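Local coordinates for putative cell adhesion protein (Bacteroides fragilis, PDB 4H40) that is a fimbrillin-like protein that probably serves in cell adhesion as a subunit of a distinct type of bacterial pilus, at residues Y139-T153 with Y173-Q185. Sequence-based numbering, arbitrary orientation.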
ATOM      1  N   TYR B 139       1.824  23.736   8.502  1.00 44.10           N
ATOM      2  CA  TYR B 139       2.219  23.108   9.758  1.00 42.00           C
ATOM      3  C   TYR B 139       1.937  24.050  10.883  1.00 44.09           C
ATOM      4  O   TYR B 139       2.041  25.256  10.692  1.00 42.67           O
ATOM      5  CB  TYR B 139       3.705  22.708   9.769  1.00 40.94           C
ATOM      6  CG  TYR B 139       4.092  21.765   8.667  1.00 41.65           C
ATOM      7  CD1 TYR B 139       3.618  20.457   8.643  1.00 41.99           C
ATOM      8  CD2 TYR B 139       4.933  22.173   7.637  1.00 42.78           C
ATOM      9  CE1 TYR B 139       3.970  19.581   7.618  1.00 40.16           C
ATOM     10  CE2 TYR B 139       5.324  21.288   6.626  1.00 42.00           C
ATOM     11  CZ  TYR B 139       4.819  20.004   6.611  1.00 45.05           C
ATOM     12  OH  TYR B 139       5.156  19.161   5.592  1.00 48.73           O
ATOM     13  N   LEU B 140       1.545  23.502  12.048  1.00 42.26           N
ATOM     14  CA  LEU B 140       1.322  24.275  13.256  1.00 43.32           C
ATOM     15  C   LEU B 140       1.793  23.498  14.450  1.00 47.01           C
ATOM     16  O   LEU B 140       1.260  22.438  14.782  1.00 46.79           O
ATOM     17  CB  LEU B 140      -0.125  24.755  13.467  1.00 44.66           C
ATOM     18  CG  LEU B 140      -0.330  25.533  14.776  1.00 51.18           C
ATOM     19  CD1 LEU B 140      -0.074  27.028  14.616  1.00 52.19           C
ATOM     20  CD2 LEU B 140      -1.676  25.237  15.378  1.00 55.30           C
ATOM     21  N   LEU B 141       2.827  24.039  15.079  1.00 44.88           N
ATOM     22  CA  LEU B 141       3.379  23.526  16.313  1.00 45.26           C
ATOM     23  C   LEU B 141       2.690  24.260  17.419  1.00 50.07           C
ATOM     24  O   LEU B 141       2.455  25.461  17.293  1.00 52.02           O
ATOM     25  CB  LEU B 141       4.892  23.736  16.382  1.00 45.29           C
ATOM     26  CG  LEU B 141       5.785  22.965  15.420  1.00 48.39           C
ATOM     27  CD1 LEU B 141       7.206  23.380  15.619  1.00 48.41           C
ATOM     28  CD2 LEU B 141       5.709  21.476  15.665  1.00 49.85           C
ATOM     29  N   ALA B 142       2.307  23.561  18.468  1.00 46.44           N
ATOM     30  CA  ALA B 142       1.589  24.187  19.569  1.00 48.00           C
ATOM     31  C   ALA B 142       1.651  23.338  20.831  1.00 52.36           C
ATOM     32  O   ALA B 142       2.203  22.230  20.838  1.00 51.34           O
ATOM     33  CB  ALA B 142       0.124  24.389  19.169  1.00 49.27           C
ATOM     34  N   THR B 143       1.066  23.876  21.893  1.00 50.44           N
ATOM     35  CA  THR B 143       0.842  23.251  23.188  1.00 51.17           C
ATOM     36  C   THR B 143      -0.143  22.097  22.954  1.00 56.30           C
ATOM     37  O   THR B 143      -1.137  22.271  22.244  1.00 55.31           O
ATOM     38  CB  THR B 143       0.274  24.324  24.145  1.00 56.71           C
ATOM     39  OG1 THR B 143       1.215  25.393  24.287  1.00 56.82           O
ATOM     40  CG2 THR B 143      -0.086  23.769  25.498  1.00 55.21           C
ATOM     41  N   ASP B 144       0.139  20.921  23.505  1.00 54.98           N
ATOM     42  CA  ASP B 144      -0.742  19.773  23.340  1.00 54.88           C
ATOM     43  C   ASP B 144      -1.032  19.156  24.679  1.00 62.08           C
ATOM     44  O   ASP B 144      -0.110  18.692  25.354  1.00 62.00           O
ATOM     45  CB  ASP B 144      -0.127  18.742  22.396  1.00 54.59           C
ATOM     46  CG  ASP B 144      -1.135  18.008  21.550  1.00 59.99           C
ATOM     47  OD1 ASP B 144      -2.019  17.350  22.125  1.00 60.71           O
ATOM     48  OD2 ASP B 144      -1.021  18.070  20.313  1.00 66.39           O
ATOM     49  N   ASP B 145      -2.315  19.137  25.069  1.00 60.88           N
ATOM     50  CA  ASP B 145      -2.717  18.588  26.358  1.00 62.21           C
ATOM     51  C   ASP B 145      -2.811  17.056  26.324  1.00 66.48           C
ATOM     52  O   ASP B 145      -3.003  16.431  27.372  1.00 69.43           O
ATOM     53  CB  ASP B 145      -4.035  19.219  26.808  1.00 65.12           C
ATOM     54  CG  ASP B 145      -3.914  20.609  27.432  1.00 67.57           C
ATOM     55  OD1 ASP B 145      -2.768  21.070  27.659  1.00 63.12           O
ATOM     56  OD2 ASP B 145      -4.977  21.231  27.713  1.00 75.72           O
ATOM     57  N   ARG B 146      -2.612  16.449  25.142  1.00 59.75           N
ATOM     58  CA  ARG B 146      -2.661  14.995  24.991  1.00 59.01           C
ATOM     59  C   ARG B 146      -1.446  14.333  25.638  1.00 63.22           C
ATOM     60  O   ARG B 146      -1.544  13.175  26.033  1.00 65.34           O
ATOM     61  CB  ARG B 146      -2.777  14.585  23.508  1.00 52.64           C
ATOM     62  CG  ARG B 146      -4.175  14.794  22.936  1.00 44.31           C
ATOM     63  CD  ARG B 146      -4.229  14.620  21.420  1.00 53.14           C
ATOM     64  NE  ARG B 146      -3.673  15.774  20.703  1.00 56.36           N
ATOM     65  CZ  ARG B 146      -3.875  16.046  19.417  1.00 62.52           C
ATOM     66  NH1 ARG B 146      -4.651  15.263  18.677  1.00 47.22           N
ATOM     67  NH2 ARG B 146      -3.312  17.108  18.864  1.00 43.81           N
ATOM     68  N   TYR B 147      -0.315  15.048  25.752  1.00 57.21           N
ATOM     69  CA  TYR B 147       0.918  14.499  26.339  1.00 56.61           C
ATOM     70  C   TYR B 147       1.392  15.383  27.452  1.00 61.69           C
ATOM     71  O   TYR B 147       1.226  16.599  27.374  1.00 62.17           O
ATOM     72  CB  TYR B 147       2.028  14.314  25.288  1.00 55.60           C
ATOM     73  CG  TYR B 147       1.507  13.831  23.953  1.00 56.10           C
ATOM     74  CD1 TYR B 147       1.148  12.501  23.763  1.00 57.67           C
ATOM     75  CD2 TYR B 147       1.283  14.723  22.907  1.00 55.86           C
ATOM     76  CE1 TYR B 147       0.605  12.062  22.556  1.00 57.29           C
ATOM     77  CE2 TYR B 147       0.734  14.298  21.697  1.00 56.00           C
ATOM     78  CZ  TYR B 147       0.397  12.964  21.527  1.00 66.16           C
ATOM     79  OH  TYR B 147      -0.135  12.536  20.332  1.00 71.08           O
ATOM     80  N   THR B 148       1.968  14.787  28.499  1.00 58.84           N
ATOM     81  CA  THR B 148       2.408  15.517  29.691  1.00 60.02           C
ATOM     82  C   THR B 148       3.564  16.468  29.383  1.00 62.29           C
ATOM     83  O   THR B 148       3.606  17.589  29.915  1.00 63.36           O
ATOM     84  CB  THR B 148       2.776  14.545  30.831  1.00 72.80           C
ATOM     85  OG1 THR B 148       3.851  13.697  30.424  1.00 75.99           O
ATOM     86  CG2 THR B 148       1.604  13.689  31.272  1.00 73.75           C
ATOM     87  N   GLN B 149       4.481  16.031  28.507  1.00 55.95           N
ATOM     88  CA  GLN B 149       5.688  16.767  28.132  1.00 54.29           C
ATOM     89  C   GLN B 149       5.373  18.129  27.474  1.00 56.16           C
ATOM     90  O   GLN B 149       6.101  19.109  27.705  1.00 55.93           O
ATOM     91  CB  GLN B 149       6.551  15.902  27.188  1.00 54.05           C
ATOM     92  CG  GLN B 149       7.200  14.676  27.852  1.00 50.39           C
ATOM     93  CD  GLN B 149       6.347  13.415  27.874  1.00 69.22           C
ATOM     94  OE1 GLN B 149       5.237  13.337  27.316  1.00 64.71           O
ATOM     95  NE2 GLN B 149       6.878  12.373  28.493  1.00 56.28           N
ATOM     96  N   THR B 150       4.271  18.172  26.686  1.00 51.20           N
ATOM     97  CA  THR B 150       3.812  19.295  25.870  1.00 50.74           C
ATOM     98  C   THR B 150       2.568  20.008  26.446  1.00 57.15           C
ATOM     99  O   THR B 150       2.153  21.049  25.917  1.00 56.58           O
ATOM    100  CB  THR B 150       3.523  18.802  24.437  1.00 56.79           C
ATOM    101  OG1 THR B 150       2.442  17.867  24.449  1.00 60.39           O
ATOM    102  CG2 THR B 150       4.724  18.174  23.792  1.00 47.18           C
ATOM    103  N   ALA B 151       1.993  19.468  27.537  1.00 55.61           N
ATOM    104  CA  ALA B 151       0.811  20.024  28.212  1.00 55.28           C
ATOM    105  C   ALA B 151       1.076  21.422  28.727  1.00 58.82           C
ATOM    106  O   ALA B 151       2.221  21.758  29.069  1.00 60.37           O
ATOM    107  CB  ALA B 151       0.386  19.121  29.355  1.00 57.63           C
HETATM  108  N   MSE B 152       0.004  22.232  28.768  1.00 53.31           N
HETATM  109  CA  MSE B 152      -0.021  23.618  29.220  1.00 52.79           C
HETATM  110  C   MSE B 152       0.443  23.726  30.667  1.00 62.19           C
HETATM  111  O   MSE B 152       0.079  22.901  31.507  1.00 63.27           O
HETATM  112  CB  MSE B 152      -1.440  24.187  29.061  1.00 54.50           C
HETATM  113  CG  MSE B 152      -1.616  25.579  29.641  1.00 61.85           C
HETATM  114 SE   MSE B 152      -3.415  26.271  29.454  0.75 69.61          SE
HETATM  115  CE  MSE B 152      -4.369  24.956  30.512  1.00 67.52           C
ATOM    116  N   THR B 153       1.249  24.757  30.949  1.00 61.73           N
ATOM    117  CA  THR B 153       1.778  25.011  32.281  1.00 63.20           C
ATOM    118  C   THR B 153       1.353  26.373  32.785  1.00 69.12           C
ATOM    119  O   THR B 153       0.934  27.250  32.023  1.00 67.47           O
ATOM    120  CB  THR B 153       3.310  24.869  32.305  1.00 71.56           C
ATOM    121  OG1 THR B 153       3.888  25.570  31.199  1.00 77.51           O
ATOM    122  CG2 THR B 153       3.749  23.423  32.289  1.00 67.83           C
ATOM    123  N   TYR B 173      10.340  29.573  31.324  1.00 79.13           N
ATOM    124  CA  TYR B 173      10.807  28.358  30.655  1.00 76.97           C
ATOM    125  C   TYR B 173       9.630  27.711  29.902  1.00 74.52           C
ATOM    126  O   TYR B 173       8.629  27.289  30.512  1.00 73.91           O
ATOM    127  CB  TYR B 173      11.474  27.393  31.657  1.00 80.30           C
ATOM    128  CG  TYR B 173      12.806  27.901  32.169  1.00 85.69           C
ATOM    129  CD1 TYR B 173      13.973  27.731  31.426  1.00 88.05           C
ATOM    130  CD2 TYR B 173      12.901  28.555  33.395  1.00 89.58           C
ATOM    131  CE1 TYR B 173      15.202  28.206  31.887  1.00 93.34           C
ATOM    132  CE2 TYR B 173      14.126  29.032  33.870  1.00 93.54           C
ATOM    133  CZ  TYR B 173      15.276  28.859  33.109  1.00103.60           C
ATOM    134  OH  TYR B 173      16.500  29.323  33.556  1.00107.22           O
ATOM    135  N   LEU B 174       9.742  27.691  28.561  1.00 65.55           N
ATOM    136  CA  LEU B 174       8.699  27.171  27.698  1.00 61.55           C
ATOM    137  C   LEU B 174       8.782  25.679  27.584  1.00 63.21           C
ATOM    138  O   LEU B 174       9.883  25.148  27.411  1.00 63.46           O
ATOM    139  CB  LEU B 174       8.749  27.786  26.290  1.00 60.10           C
ATOM    140  CG  LEU B 174       8.599  29.292  26.137  1.00 65.82           C
ATOM    141  CD1 LEU B 174       8.304  29.622  24.726  1.00 64.18           C
ATOM    142  CD2 LEU B 174       7.495  29.838  26.989  1.00 70.55           C
ATOM    143  N   PRO B 175       7.632  24.970  27.644  1.00 57.69           N
ATOM    144  CA  PRO B 175       7.676  23.525  27.416  1.00 56.95           C
ATOM    145  C   PRO B 175       7.865  23.222  25.912  1.00 59.18           C
ATOM    146  O   PRO B 175       7.629  24.112  25.082  1.00 60.73           O
ATOM    147  CB  PRO B 175       6.313  23.040  27.936  1.00 59.01           C
ATOM    148  CG  PRO B 175       5.567  24.283  28.403  1.00 63.98           C
ATOM    149  CD  PRO B 175       6.241  25.444  27.799  1.00 58.63           C
ATOM    150  N   PRO B 176       8.332  22.022  25.505  1.00 51.85           N
ATOM    151  CA  PRO B 176       8.434  21.761  24.063  1.00 48.67           C
ATOM    152  C   PRO B 176       7.034  21.755  23.416  1.00 50.41           C
ATOM    153  O   PRO B 176       6.025  21.568  24.103  1.00 47.56           O
ATOM    154  CB  PRO B 176       9.121  20.396  23.984  1.00 50.10           C
ATOM    155  CG  PRO B 176       8.877  19.750  25.298  1.00 56.18           C
ATOM    156  CD  PRO B 176       8.694  20.834  26.311  1.00 53.94           C
ATOM    157  N   ILE B 177       6.970  22.040  22.100  1.00 47.75           N
ATOM    158  CA  ILE B 177       5.714  22.062  21.351  1.00 45.41           C
ATOM    159  C   ILE B 177       5.726  20.890  20.341  1.00 49.91           C
ATOM    160  O   ILE B 177       6.747  20.255  20.125  1.00 53.04           O
ATOM    161  CB  ILE B 177       5.416  23.462  20.737  1.00 47.35           C
ATOM    162  CG1 ILE B 177       6.551  23.970  19.803  1.00 47.10           C
ATOM    163  CG2 ILE B 177       5.077  24.478  21.849  1.00 47.32           C
ATOM    164  CD1 ILE B 177       6.377  25.442  19.251  1.00 41.66           C
ATOM    165  N   ILE B 178       4.583  20.549  19.797  1.00 44.93           N
ATOM    166  CA  ILE B 178       4.422  19.388  18.925  1.00 42.47           C
ATOM    167  C   ILE B 178       3.404  19.741  17.859  1.00 48.22           C
ATOM    168  O   ILE B 178       2.610  20.677  18.041  1.00 50.55           O
ATOM    169  CB  ILE B 178       4.020  18.158  19.811  1.00 45.27           C
ATOM    170  CG1 ILE B 178       4.039  16.814  19.054  1.00 44.50           C
ATOM    171  CG2 ILE B 178       2.737  18.399  20.636  1.00 45.54           C
ATOM    172  CD1 ILE B 178       4.225  15.620  19.913  1.00 52.88           C
ATOM    173  N   ASN B 179       3.453  19.021  16.735  1.00 44.34           N
ATOM    174  CA  ASN B 179       2.612  19.214  15.548  1.00 43.67           C
ATOM    175  C   ASN B 179       1.146  18.918  15.778  1.00 45.89           C
ATOM    176  O   ASN B 179       0.786  17.877  16.339  1.00 44.84           O
ATOM    177  CB  ASN B 179       3.106  18.340  14.408  1.00 45.48           C
ATOM    178  CG  ASN B 179       4.284  18.927  13.715  1.00 58.66           C
ATOM    179  OD1 ASN B 179       4.164  19.917  12.979  1.00 41.65           O
ATOM    180  ND2 ASN B 179       5.444  18.371  14.006  1.00 55.32           N
ATOM    181  N   GLN B 180       0.311  19.812  15.250  1.00 42.69           N
ATOM    182  CA  GLN B 180      -1.141  19.716  15.336  1.00 43.49           C
ATOM    183  C   GLN B 180      -1.728  19.104  14.096  1.00 49.67           C
ATOM    184  O   GLN B 180      -2.875  18.659  14.126  1.00 53.21           O
ATOM    185  CB  GLN B 180      -1.758  21.104  15.602  1.00 45.28           C
ATOM    186  CG  GLN B 180      -1.314  21.721  16.936  1.00 43.64           C
ATOM    187  CD  GLN B 180      -1.445  20.765  18.096  1.00 53.92           C
ATOM    188  OE1 GLN B 180      -2.545  20.413  18.525  1.00 54.02           O
ATOM    189  NE2 GLN B 180      -0.327  20.255  18.571  1.00 38.68           N
ATOM    190  N   THR B 181      -0.928  19.024  13.031  1.00 45.22           N
ATOM    191  CA  THR B 181      -1.366  18.472  11.757  1.00 45.26           C
ATOM    192  C   THR B 181      -0.585  17.216  11.380  1.00 50.41           C
ATOM    193  O   THR B 181       0.463  16.913  11.957  1.00 50.18           O
ATOM    194  CB  THR B 181      -1.239  19.513  10.605  1.00 45.86           C
ATOM    195  OG1 THR B 181       0.107  19.636  10.231  1.00 45.94           O
ATOM    196  CG2 THR B 181      -1.743  20.851  10.954  1.00 44.69           C
ATOM    197  N   ALA B 182      -1.081  16.516  10.360  1.00 45.87           N
ATOM    198  CA  ALA B 182      -0.385  15.394   9.786  1.00 44.69           C
ATOM    199  C   ALA B 182       0.565  15.952   8.739  1.00 48.91           C
ATOM    200  O   ALA B 182       0.455  17.126   8.357  1.00 50.30           O
ATOM    201  CB  ALA B 182      -1.390  14.434   9.157  1.00 46.17           C
ATOM    202  N   ARG B 183       1.491  15.132   8.271  1.00 43.53           N
ATOM    203  CA  ARG B 183       2.443  15.499   7.243  1.00 41.12           C
ATOM    204  C   ARG B 183       2.501  14.406   6.204  1.00 43.02           C
ATOM    205  O   ARG B 183       2.520  13.228   6.548  1.00 45.09           O
ATOM    206  CB  ARG B 183       3.822  15.727   7.865  1.00 38.87           C
ATOM    207  CG  ARG B 183       4.882  16.101   6.843  1.00 43.09           C
ATOM    208  CD  ARG B 183       6.210  16.358   7.489  1.00 44.44           C
ATOM    209  NE  ARG B 183       7.294  16.034   6.578  1.00 50.57           N
ATOM    210  CZ  ARG B 183       8.235  16.891   6.208  1.00 75.33           C
ATOM    211  NH1 ARG B 183       8.234  18.135   6.683  1.00 68.92           N
ATOM    212  NH2 ARG B 183       9.194  16.511   5.371  1.00 58.21           N
HETATM  213  N   MSE B 184       2.524  14.789   4.933  1.00 36.03           N
HETATM  214  CA  MSE B 184       2.681  13.858   3.821  1.00 33.80           C
HETATM  215  C   MSE B 184       3.959  14.234   3.099  1.00 39.91           C
HETATM  216  O   MSE B 184       4.249  15.424   2.938  1.00 40.20           O
HETATM  217  CB  MSE B 184       1.476  13.841   2.883  1.00 35.37           C
HETATM  218  CG  MSE B 184       0.245  13.257   3.541  1.00 43.26           C
HETATM  219 SE   MSE B 184      -1.277  12.952   2.363  0.75 53.64          SE
HETATM  220  CE  MSE B 184      -0.851  11.157   1.823  1.00 50.43           C
ATOM    221  N   GLN B 185       4.777  13.233   2.757  1.00 35.52           N
ATOM    222  CA  GLN B 185       5.998  13.461   2.033  1.00 34.47           C
ATOM    223  C   GLN B 185       6.112  12.482   0.884  1.00 41.36           C
ATOM    224  O   GLN B 185       5.824  11.310   1.051  1.00 42.50           O
ATOM    225  CB  GLN B 185       7.188  13.351   2.960  1.00 35.36           C
ATOM    226  CG  GLN B 185       8.448  13.764   2.278  1.00 43.73           C
ATOM    227  CD  GLN B 185       9.611  13.540   3.153  1.00 55.62           C
ATOM    228  OE1 GLN B 185      10.018  14.426   3.892  1.00 57.04           O
ATOM    229  NE2 GLN B 185      10.180  12.361   3.068  1.00 37.23           N
TER
HETATM  230  O   HOH W   1       1.646  20.484  12.327  1.00 40.21           O
HETATM  231  O   HOH W   2       0.108  16.207  18.399  1.00 48.93           O
HETATM  232  O   HOH W   3      -4.443  18.204  16.338  1.00 50.18           O
HETATM  233  O   HOH W   4       4.121  22.862  25.345  1.00 65.14           O
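Asp144 OD2 is gripped by Gln180 NE2, by Arg146 NH2 and by a bridging water. Gln180 NE2 donates to Asp144 OD2 at 2.9 Å and meets it on the anti side, 28° out of the carboxylate plane. Arg146 holds the same carboxylate side-on, NE to OD1 and NH2 to OD2, both on syn lone pairs. This salt bridge, with an Asx turn from OD1 to Arg146 N, fixes the carboxylate. The Gln180 chain bends at chi2 (-49°), laying Gln180 CG against Ala142 CB and turning the amide toward Asp144. Gln180 NE2 also reaches Ile178 O at 3.0 Å, from above the carbonyl plane. Ala142 N meets Ile178 O at 2.9 Å from the opposite face. Ala142 and Ile178 form the antiparallel hydrogen-bonded pair, and a further backbone bond runs from Gln180 N to Leu140 O at 2.8 Å. Ile178 CG2 packs against both Asp144 CB and Thr150 CG2. Farther along, a water joins Leu140 N, Asn179 OD1 and Thr181 N, while the Tyr139 ring meets Arg183 CG at its edge; its hydroxyl bonds to His254. The short strand 141-142 lies between strands 113-121 and 177-190, with Tyr23 and Tyr24 of strand 23-24 touching Leu141 and Pro176.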